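Local structure of PTS-dependent dihydroxyacetone kinase, ADP-binding subunit DhaL (Lactococcus lactis subsp. lactis, 3CR3) at residues D34-H37 with G38-A42; T97-T100 with S101-I104; K116-V119 with G120-T123. The protein binds ADP with magnesium, accepts a phosphoryl group from DhaM to make ATP, and passes it to dihydroxyacetone held on DhaK. One frame throughout, in Å; residues are numbered along the deposited sequence.

Contact 1 (D34-H37 with G38-A42); sequences DGDH and GANMA. With MG (magnesium ion), chain E; MG (magnesium ion), chain F; ADP (adenosine-5'-diphosphate), chain G.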
loop_
_atom_site.group_PDB
_atom_site.type_symbol
_atom_site.label_atom_id
_atom_site.label_comp_id
_atom_site.label_asym_id
_atom_site.label_seq_id
_atom_site.Cartn_x
_atom_site.Cartn_y
_atom_site.Cartn_z
ATOM N N ASP A 34 2.530 -13.279 -12.747
ATOM C CA ASP A 34 1.120 -12.971 -12.951
ATOM C C ASP A 34 0.518 -13.523 -14.243
ATOM O O ASP A 34 -0.568 -13.097 -14.652
ATOM C CB ASP A 34 0.876 -11.467 -12.860
ATOM C CG ASP A 34 1.731 -10.661 -13.842
ATOM O OD1 ASP A 34 2.551 -11.217 -14.603
ATOM O OD2 ASP A 34 1.598 -9.440 -13.820
ATOM N N GLY A 35 1.206 -14.473 -14.867
ATOM C CA GLY A 35 0.675 -15.198 -16.021
ATOM C C GLY A 35 0.435 -14.382 -17.287
ATOM O O GLY A 35 -0.535 -14.640 -18.017
ATOM N N ASP A 36 1.321 -13.419 -17.550
ATOM C CA ASP A 36 1.162 -12.486 -18.671
ATOM C C ASP A 36 2.402 -12.310 -19.571
ATOM O O ASP A 36 2.330 -11.563 -20.547
ATOM C CB ASP A 36 0.732 -11.107 -18.144
ATOM C CG ASP A 36 1.869 -10.347 -17.486
ATOM O OD1 ASP A 36 2.974 -10.902 -17.308
ATOM O OD2 ASP A 36 1.676 -9.177 -17.113
ATOM N N HIS A 37 3.531 -12.958 -19.271
ATOM C CA HIS A 37 4.744 -12.665 -20.054
ATOM C C HIS A 37 4.582 -12.897 -21.558
ATOM O O HIS A 37 5.003 -12.061 -22.348
ATOM C CB HIS A 37 6.004 -13.387 -19.541
ATOM C CG HIS A 37 7.254 -13.002 -20.282
ATOM N ND1 HIS A 37 7.735 -11.712 -20.314
ATOM C CD2 HIS A 37 8.113 -13.736 -21.030
ATOM C CE1 HIS A 37 8.848 -11.669 -21.028
ATOM N NE2 HIS A 37 9.092 -12.885 -21.481
ATOM N N GLY A 38 4.003 -14.039 -21.935
ATOM C CA GLY A 38 3.737 -14.365 -23.331
ATOM C C GLY A 38 2.833 -13.366 -24.027
ATOM O O GLY A 38 3.152 -12.903 -25.124
ATOM N N ALA A 39 1.705 -13.047 -23.389
ATOM C CA ALA A 39 0.793 -11.982 -23.831
ATOM C C ALA A 39 1.517 -10.638 -24.020
ATOM O O ALA A 39 1.353 -9.993 -25.056
ATOM C CB ALA A 39 -0.324 -11.821 -22.821
ATOM N N ASN A 40 2.310 -10.243 -23.012
ATOM C CA ASN A 40 3.121 -9.017 -23.004
ATOM C C ASN A 40 4.047 -8.934 -24.222
ATOM O O ASN A 40 4.048 -7.941 -24.961
ATOM C CB ASN A 40 4.003 -8.967 -21.737
ATOM C CG ASN A 40 3.266 -8.461 -20.484
ATOM O OD1 ASN A 40 2.142 -7.965 -20.548
ATOM N ND2 ASN A 40 3.933 -8.567 -19.332
HETATM N N MSE A 41 4.851 -9.984 -24.400
HETATM C CA MSE A 41 5.794 -10.082 -25.506
HETATM C C MSE A 41 5.124 -10.186 -26.885
HETATM O O MSE A 41 5.667 -9.666 -27.866
HETATM C CB MSE A 41 6.756 -11.253 -25.295
HETATM C CG MSE A 41 7.698 -11.099 -24.080
HETATM SE SE MSE A 41 8.798 -9.474 -24.116
HETATM C CE MSE A 41 9.923 -10.005 -25.637
ATOM N N ALA A 42 3.981 -10.876 -26.960
ATOM C CA ALA A 42 3.241 -11.015 -28.219
ATOM C C ALA A 42 2.752 -9.672 -28.722
ATOM O O ALA A 42 2.931 -9.345 -29.899
ATOM C CB ALA A 42 2.084 -11.986 -28.089
HETATM MG MG MG E . 4.190 -11.191 -15.897
HETATM MG MG MG F . 2.642 -7.849 -15.349
HETATM P PB ADP G . 6.030 -8.719 -14.980
HETATM O O1B ADP G . 4.660 -9.267 -15.220
HETATM O O2B ADP G . 6.030 -7.266 -14.648
HETATM O O3B ADP G . 6.867 -9.562 -14.017
HETATM P PA ADP G . 6.782 -10.054 -17.448
HETATM O O1A ADP G . 5.951 -11.184 -16.945
HETATM O O2A ADP G . 6.458 -9.544 -18.832
HETATM O O3A ADP G . 6.787 -8.804 -16.412
HETATM O "O5'" ADP G . 8.342 -10.471 -17.415
HETATM C "C5'" ADP G . 8.857 -11.281 -16.354
HETATM C "C4'" ADP G . 10.337 -11.471 -16.608
HETATM O "O4'" ADP G . 11.062 -10.243 -16.465
HETATM C "C3'" ADP G . 10.988 -12.433 -15.629
HETATM O "O3'" ADP G . 10.826 -13.767 -16.110
HETATM C "C2'" ADP G . 12.447 -11.983 -15.598
HETATM O "O2'" ADP G . 13.264 -12.674 -16.546
HETATM C "C1'" ADP G . 12.394 -10.531 -16.054
HETATM N N9 ADP G . 12.711 -9.643 -14.921
HETATM C C8 ADP G . 11.824 -9.260 -13.977
HETATM N N7 ADP G . 12.413 -8.452 -13.084
HETATM C C5 ADP G . 13.701 -8.322 -13.454
HETATM C C6 ADP G . 14.880 -7.608 -12.932
HETATM N N6 ADP G . 14.751 -6.851 -11.825
HETATM N N1 ADP G . 16.045 -7.723 -13.607
HETATM C C2 ADP G . 16.163 -8.462 -14.728
HETATM N N3 ADP G . 15.138 -9.139 -15.248
HETATM C C4 ADP G . 13.907 -9.112 -14.662
HETATM O O HOH W 1 5.419 -11.801 -13.982
HETATM O O HOH W 2 3.891 -6.249 -14.151
#

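Contact 2 (T97-T100 with S101-I104); sequences TLDT and SELI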
loop_
_atom_site.group_PDB
_atom_site.type_symbol
_atom_site.label_atom_id
_atom_site.label_comp_id
_atom_site.label_asym_id
_atom_site.label_seq_id
_atom_site.Cartn_x
_atom_site.Cartn_y
_atom_site.Cartn_z
ATOM N N THR A 97 29.529 0.248 -34.066
ATOM C CA THR A 97 29.890 -1.141 -34.355
ATOM C C THR A 97 28.679 -2.070 -34.383
ATOM O O THR A 97 27.755 -1.921 -33.584
ATOM C CB THR A 97 30.950 -1.713 -33.353
ATOM O OG1 THR A 97 31.343 -3.030 -33.761
ATOM C CG2 THR A 97 30.427 -1.777 -31.918
ATOM N N LEU A 98 28.705 -3.030 -35.309
ATOM C CA LEU A 98 27.674 -4.057 -35.384
ATOM C C LEU A 98 28.228 -5.431 -34.979
ATOM O O LEU A 98 27.582 -6.448 -35.189
ATOM C CB LEU A 98 26.998 -4.077 -36.764
ATOM C CG LEU A 98 26.293 -2.779 -37.203
ATOM C CD1 LEU A 98 25.887 -2.803 -38.675
ATOM C CD2 LEU A 98 25.087 -2.510 -36.333
ATOM N N ASP A 99 29.415 -5.446 -34.370
ATOM C CA ASP A 99 29.945 -6.670 -33.758
ATOM C C ASP A 99 28.913 -7.278 -32.807
ATOM O O ASP A 99 28.399 -6.598 -31.914
ATOM C CB ASP A 99 31.245 -6.394 -32.998
ATOM C CG ASP A 99 31.815 -7.647 -32.349
ATOM O OD1 ASP A 99 32.774 -8.231 -32.895
ATOM O OD2 ASP A 99 31.290 -8.072 -31.312
ATOM N N THR A 100 28.630 -8.561 -33.000
ATOM C CA THR A 100 27.552 -9.236 -32.285
ATOM C C THR A 100 27.765 -9.267 -30.771
ATOM O O THR A 100 26.849 -8.915 -30.021
ATOM C CB THR A 100 27.283 -10.640 -32.885
ATOM O OG1 THR A 100 27.060 -10.503 -34.297
ATOM C CG2 THR A 100 26.068 -11.309 -32.249
ATOM N N SER A 101 28.964 -9.637 -30.312
ATOM C CA SER A 101 29.208 -9.672 -28.871
ATOM C C SER A 101 29.193 -8.264 -28.242
ATOM O O SER A 101 28.676 -8.087 -27.149
ATOM C CB SER A 101 30.442 -10.523 -28.486
ATOM O OG SER A 101 31.664 -9.793 -28.556
ATOM N N GLU A 102 29.700 -7.259 -28.953
ATOM C CA GLU A 102 29.596 -5.857 -28.494
ATOM C C GLU A 102 28.155 -5.375 -28.281
ATOM O O GLU A 102 27.881 -4.643 -27.321
ATOM C CB GLU A 102 30.312 -4.918 -29.466
ATOM C CG GLU A 102 31.827 -4.901 -29.307
ATOM C CD GLU A 102 32.344 -3.590 -28.760
ATOM O OE1 GLU A 102 31.991 -3.210 -27.614
ATOM O OE2 GLU A 102 33.106 -2.926 -29.492
ATOM N N LEU A 103 27.248 -5.781 -29.175
ATOM C CA LEU A 103 25.823 -5.464 -29.057
ATOM C C LEU A 103 25.210 -6.133 -27.823
ATOM O O LEU A 103 24.591 -5.476 -26.975
ATOM C CB LEU A 103 25.050 -5.872 -30.327
ATOM C CG LEU A 103 25.456 -5.139 -31.624
ATOM C CD1 LEU A 103 24.709 -5.684 -32.856
ATOM C CD2 LEU A 103 25.246 -3.633 -31.498
ATOM N N ILE A 104 25.424 -7.436 -27.717
ATOM C CA ILE A 104 24.889 -8.218 -26.618
ATOM C C ILE A 104 25.428 -7.655 -25.302
ATOM O O ILE A 104 24.695 -7.558 -24.323
ATOM C CB ILE A 104 25.212 -9.738 -26.785
ATOM C CG1 ILE A 104 24.663 -10.279 -28.117
ATOM C CG2 ILE A 104 24.711 -10.557 -25.596
ATOM C CD1 ILE A 104 23.185 -9.911 -28.419
#

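Contact 3 (K116-V119 with G120-T123); sequences KAQV and GEKT. With ADP (adenosine-5'-diphosphate), chain G.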
loop_
_atom_site.group_PDB
_atom_site.type_symbol
_atom_site.label_atom_id
_atom_site.label_comp_id
_atom_site.label_asym_id
_atom_site.label_seq_id
_atom_site.Cartn_x
_atom_site.Cartn_y
_atom_site.Cartn_z
ATOM N N LYS A 116 18.859 -4.110 -12.003
ATOM C CA LYS A 116 19.847 -4.359 -10.915
ATOM C C LYS A 116 20.080 -5.834 -10.565
ATOM O O LYS A 116 20.478 -6.154 -9.443
ATOM C CB LYS A 116 19.505 -3.553 -9.640
ATOM C CG LYS A 116 20.030 -2.110 -9.643
ATOM C CD LYS A 116 19.204 -1.195 -10.516
ATOM C CE LYS A 116 19.699 0.247 -10.445
ATOM N NZ LYS A 116 19.014 1.067 -11.476
ATOM N N ALA A 117 19.866 -6.727 -11.527
ATOM C CA ALA A 117 20.017 -8.152 -11.280
ATOM C C ALA A 117 21.456 -8.596 -11.516
ATOM O O ALA A 117 22.110 -8.159 -12.464
ATOM C CB ALA A 117 19.043 -8.977 -12.151
ATOM N N GLN A 118 21.943 -9.443 -10.622
ATOM C CA GLN A 118 23.221 -10.102 -10.795
ATOM C C GLN A 118 22.980 -11.414 -11.523
ATOM O O GLN A 118 21.858 -11.911 -11.561
ATOM C CB GLN A 118 23.866 -10.369 -9.439
ATOM C CG GLN A 118 24.343 -9.118 -8.719
ATOM C CD GLN A 118 24.662 -9.390 -7.261
ATOM O OE1 GLN A 118 23.953 -8.934 -6.367
ATOM N NE2 GLN A 118 25.718 -10.152 -7.017
ATOM N N VAL A 119 24.026 -11.975 -12.114
ATOM C CA VAL A 119 23.927 -13.297 -12.707
ATOM C C VAL A 119 23.606 -14.322 -11.609
ATOM O O VAL A 119 24.183 -14.272 -10.514
ATOM C CB VAL A 119 25.224 -13.676 -13.464
ATOM C CG1 VAL A 119 25.086 -15.040 -14.148
ATOM C CG2 VAL A 119 25.571 -12.599 -14.487
ATOM N N GLY A 120 22.674 -15.226 -11.907
ATOM C CA GLY A 120 22.257 -16.275 -10.961
ATOM C C GLY A 120 21.012 -15.952 -10.180
ATOM O O GLY A 120 20.589 -16.724 -9.312
ATOM N N GLU A 121 20.392 -14.815 -10.494
ATOM C CA GLU A 121 19.230 -14.376 -9.741
ATOM C C GLU A 121 17.908 -14.826 -10.346
ATOM O O GLU A 121 16.845 -14.402 -9.887
ATOM C CB GLU A 121 19.246 -12.862 -9.552
ATOM C CG GLU A 121 20.387 -12.361 -8.657
ATOM C CD GLU A 121 19.976 -11.110 -7.931
ATOM O OE1 GLU A 121 19.172 -11.211 -6.986
ATOM O OE2 GLU A 121 20.418 -10.022 -8.336
ATOM N N LYS A 122 17.997 -15.712 -11.338
ATOM C CA LYS A 122 16.837 -16.303 -12.028
ATOM C C LYS A 122 16.098 -15.272 -12.866
ATOM O O LYS A 122 14.897 -15.120 -12.745
ATOM C CB LYS A 122 15.882 -17.014 -11.051
ATOM C CG LYS A 122 14.984 -18.113 -11.653
ATOM C CD LYS A 122 13.740 -18.253 -10.766
ATOM C CE LYS A 122 12.871 -19.447 -11.089
ATOM N NZ LYS A 122 13.492 -20.755 -10.715
ATOM N N THR A 123 16.824 -14.538 -13.705
ATOM C CA THR A 123 16.183 -13.635 -14.666
ATOM C C THR A 123 16.873 -13.805 -16.022
ATOM O O THR A 123 17.874 -14.521 -16.118
ATOM C CB THR A 123 16.312 -12.156 -14.269
ATOM O OG1 THR A 123 17.675 -11.742 -14.431
ATOM C CG2 THR A 123 15.844 -11.888 -12.836
HETATM P PB ADP G . 6.030 -8.719 -14.980
HETATM O O1B ADP G . 4.660 -9.267 -15.220
HETATM O O2B ADP G . 6.030 -7.266 -14.648
HETATM O O3B ADP G . 6.867 -9.562 -14.017
HETATM P PA ADP G . 6.782 -10.054 -17.448
HETATM O O1A ADP G . 5.951 -11.184 -16.945
HETATM O O2A ADP G . 6.458 -9.544 -18.832
HETATM O O3A ADP G . 6.787 -8.804 -16.412
HETATM O "O5'" ADP G . 8.342 -10.471 -17.415
HETATM C "C5'" ADP G . 8.857 -11.281 -16.354
HETATM C "C4'" ADP G . 10.337 -11.471 -16.608
HETATM O "O4'" ADP G . 11.062 -10.243 -16.465
HETATM C "C3'" ADP G . 10.988 -12.433 -15.629
HETATM O "O3'" ADP G . 10.826 -13.767 -16.110
HETATM C "C2'" ADP G . 12.447 -11.983 -15.598
HETATM O "O2'" ADP G . 13.264 -12.674 -16.546
HETATM C "C1'" ADP G . 12.394 -10.531 -16.054
HETATM N N9 ADP G . 12.711 -9.643 -14.921
HETATM C C8 ADP G . 11.824 -9.260 -13.977
HETATM N N7 ADP G . 12.413 -8.452 -13.084
HETATM C C5 ADP G . 13.701 -8.322 -13.454
HETATM C C6 ADP G . 14.880 -7.608 -12.932
HETATM N N6 ADP G . 14.751 -6.851 -11.825
HETATM N N1 ADP G . 16.045 -7.723 -13.607
HETATM C C2 ADP G . 16.163 -8.462 -14.728
HETATM N N3 ADP G . 15.138 -9.139 -15.248
HETATM C C4 ADP G . 13.907 -9.112 -14.662
HETATM O O HOH W 3 19.592 -12.925 -13.018
HETATM O O HOH W 4 21.305 -8.036 -7.118
#

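Contact 1 (D34-H37 with G38-A42)
His-37 and Met-41, one turn apart at the start of helix 37-54, lie side by side and point the same way. The methionine, present as selenomethionine, lays its CG over one face of the imidazole in a CH-pi contact, 3.6 Å from CG to the His-37 ring centroid and shifted toward the rim; the selenium sits obliquely. Met-41 bends at its second and third torsions, and its flexible chain also touches Tyr-83 and Phe-14.

Two side-chain hydrogen bonds converge on the ADP. His-37 holds CG anti to the backbone N (chi1 -176°), which brings ND1 to the nucleotide, and O2A accepts from ND1 at 2.9 Å, in the plane of the ring and almost straight. Asn-40, whose amide supplies a neutral donor, gives its ND2 to the same O2A at 2.8 Å. Were His-37 an alanine, O2A would probably lose one of these two donors, Met-41 the ring it lies against and Ser-179 its NE2 partner. Separately, the helical backbone begins with Asn-40 N bonded to Asp-36 O at 2.8 Å.

Metal bonds make up the third group. Each aspartate spans both magnesium ions: Asp-34 binds one through OD1 at 2.1 Å and the other through OD2 at 2.4 Å, while Asp-36 OD1 lies 1.9 Å from the first ion and its OD2 2.4 Å from the second. ADP O1B bridges the pair, and Asp-29 adds a third carboxylate to the first ion. Asp-36 occupies the N-cap, yet its carboxylate serves the metals and makes no capping bond. Gly-35, between the two aspartates, has a positive phi (65°) that most residues adopt less readily. Carboxylates on a loop, followed by a helix start gripping the alpha phosphate, form the magnesium-ADP site of this DhaL kinase subunit.

Contact 2 (T97-T100 with S101-I104)
Asp-99 reaches forward over Ser-101 and Glu-102 as the N-cap of helix 100-115. With CG anti to its own backbone N (chi1 180°), the carboxylate lies across the first turn, and OD2 receives two donors from different sides: Glu-102 N at 3.0 Å, on the anti lone pair, and Ser-101 OG at 3.3 Å, on the syn one. A short acidic side chain suits this place, since its negative charge probably favours the helix start, where N-H groups such as that of Glu-102 lack an earlier carbonyl in the helix. Just before the cap, Thr-97 forms an ST turn, OG1 accepting from Asp-99 N at 3.2 Å.

Thr-97 and Glu-102 cross at about a right angle. Bent at its second torsion, the glutamate brings OE2 to 3.8 Å from Thr-97 CG2 and keeps it 5.8 Å from Asp-99 OD2, a separation that probably eases the repulsion of like charges. Leucine and isoleucine fit the buried flank: Leu-103 sets its two methyls beside the carbonyls of Thr-97 and Leu-98 and packs on Phe-64, while Ile-104 turns to Trp-128 and Phe-131. Thr-100 O accepts from Ile-104 N and also lies 3.2 Å from Ile-104 CG1.

Contact 3 (K116-V119 with G120-T123)
From Gln-118 to Glu-121 the backbone folds into a type II beta turn, with Val-119 and Gly-120 at its corners, in the loop between helices 100-115 and 125-136 that borders the adenine of ADP. Gly-120 has a phi of 97°, where a CB would clash with the carbonyl O of Val-119, so glycine is the natural choice. The closing bond, Glu-121 N to Gln-118 O, is weak at 3.4 Å, and the turn gains a stronger brace from a side chain.

That brace is Glu-121. Its CG stands beside the backbone N (chi1 -67°) and the chain then runs out extended, carrying the carboxylate back across the turn. There OE2 accepts from Gln-118 N at 2.8 Å, in a practically straight bond (178°) that uses the anti lone pair. The other oxygen, OE1, is hydrogen-bonded to Thr-158, so one carboxylate joins the turn to a second loop; glutamate has both the length and the two acceptors for this. The side chains of Gln-118 and Glu-121 cross obliquely.

Nearer the nucleotide, Ala-117 presents its CB to ADP N1 at 3.6 Å, and the same CB approaches Thr-123 OG1. Thr-123 suits its place because it offers carbon to the base and a hydroxyl to the protein: OG1 caps Val-125 N at the start of helix 125-136. A water connects the halves of the loop, giving a proton to Gln-118 O and accepting one from Thr-123 OG1 at 2.7 Å, while Thr-123 CB lies over one face of the adenine, toward its rim, 3.4 Å from ADP N3.

Following the chain from the N terminus, the three contacts come in series, and none encloses or crosses another. Contact 1 turns the loop after helix 22-28 into helix 37-54. Contact 2 takes the chain from the loop after helix 79-94 into helix 100-115, and contact 3 lies beyond the far end of that same helix, leading into helix 125-136. Contacts 1 and 3, with centres about 20 Å apart, meet the same ADP, one at its phosphates and the other at its adenine. Contact 2, about 28 Å from contact 1 between centres and across the middle of the chain, joins helix 100-115 to helices 60-74, 125-136 and 175-191.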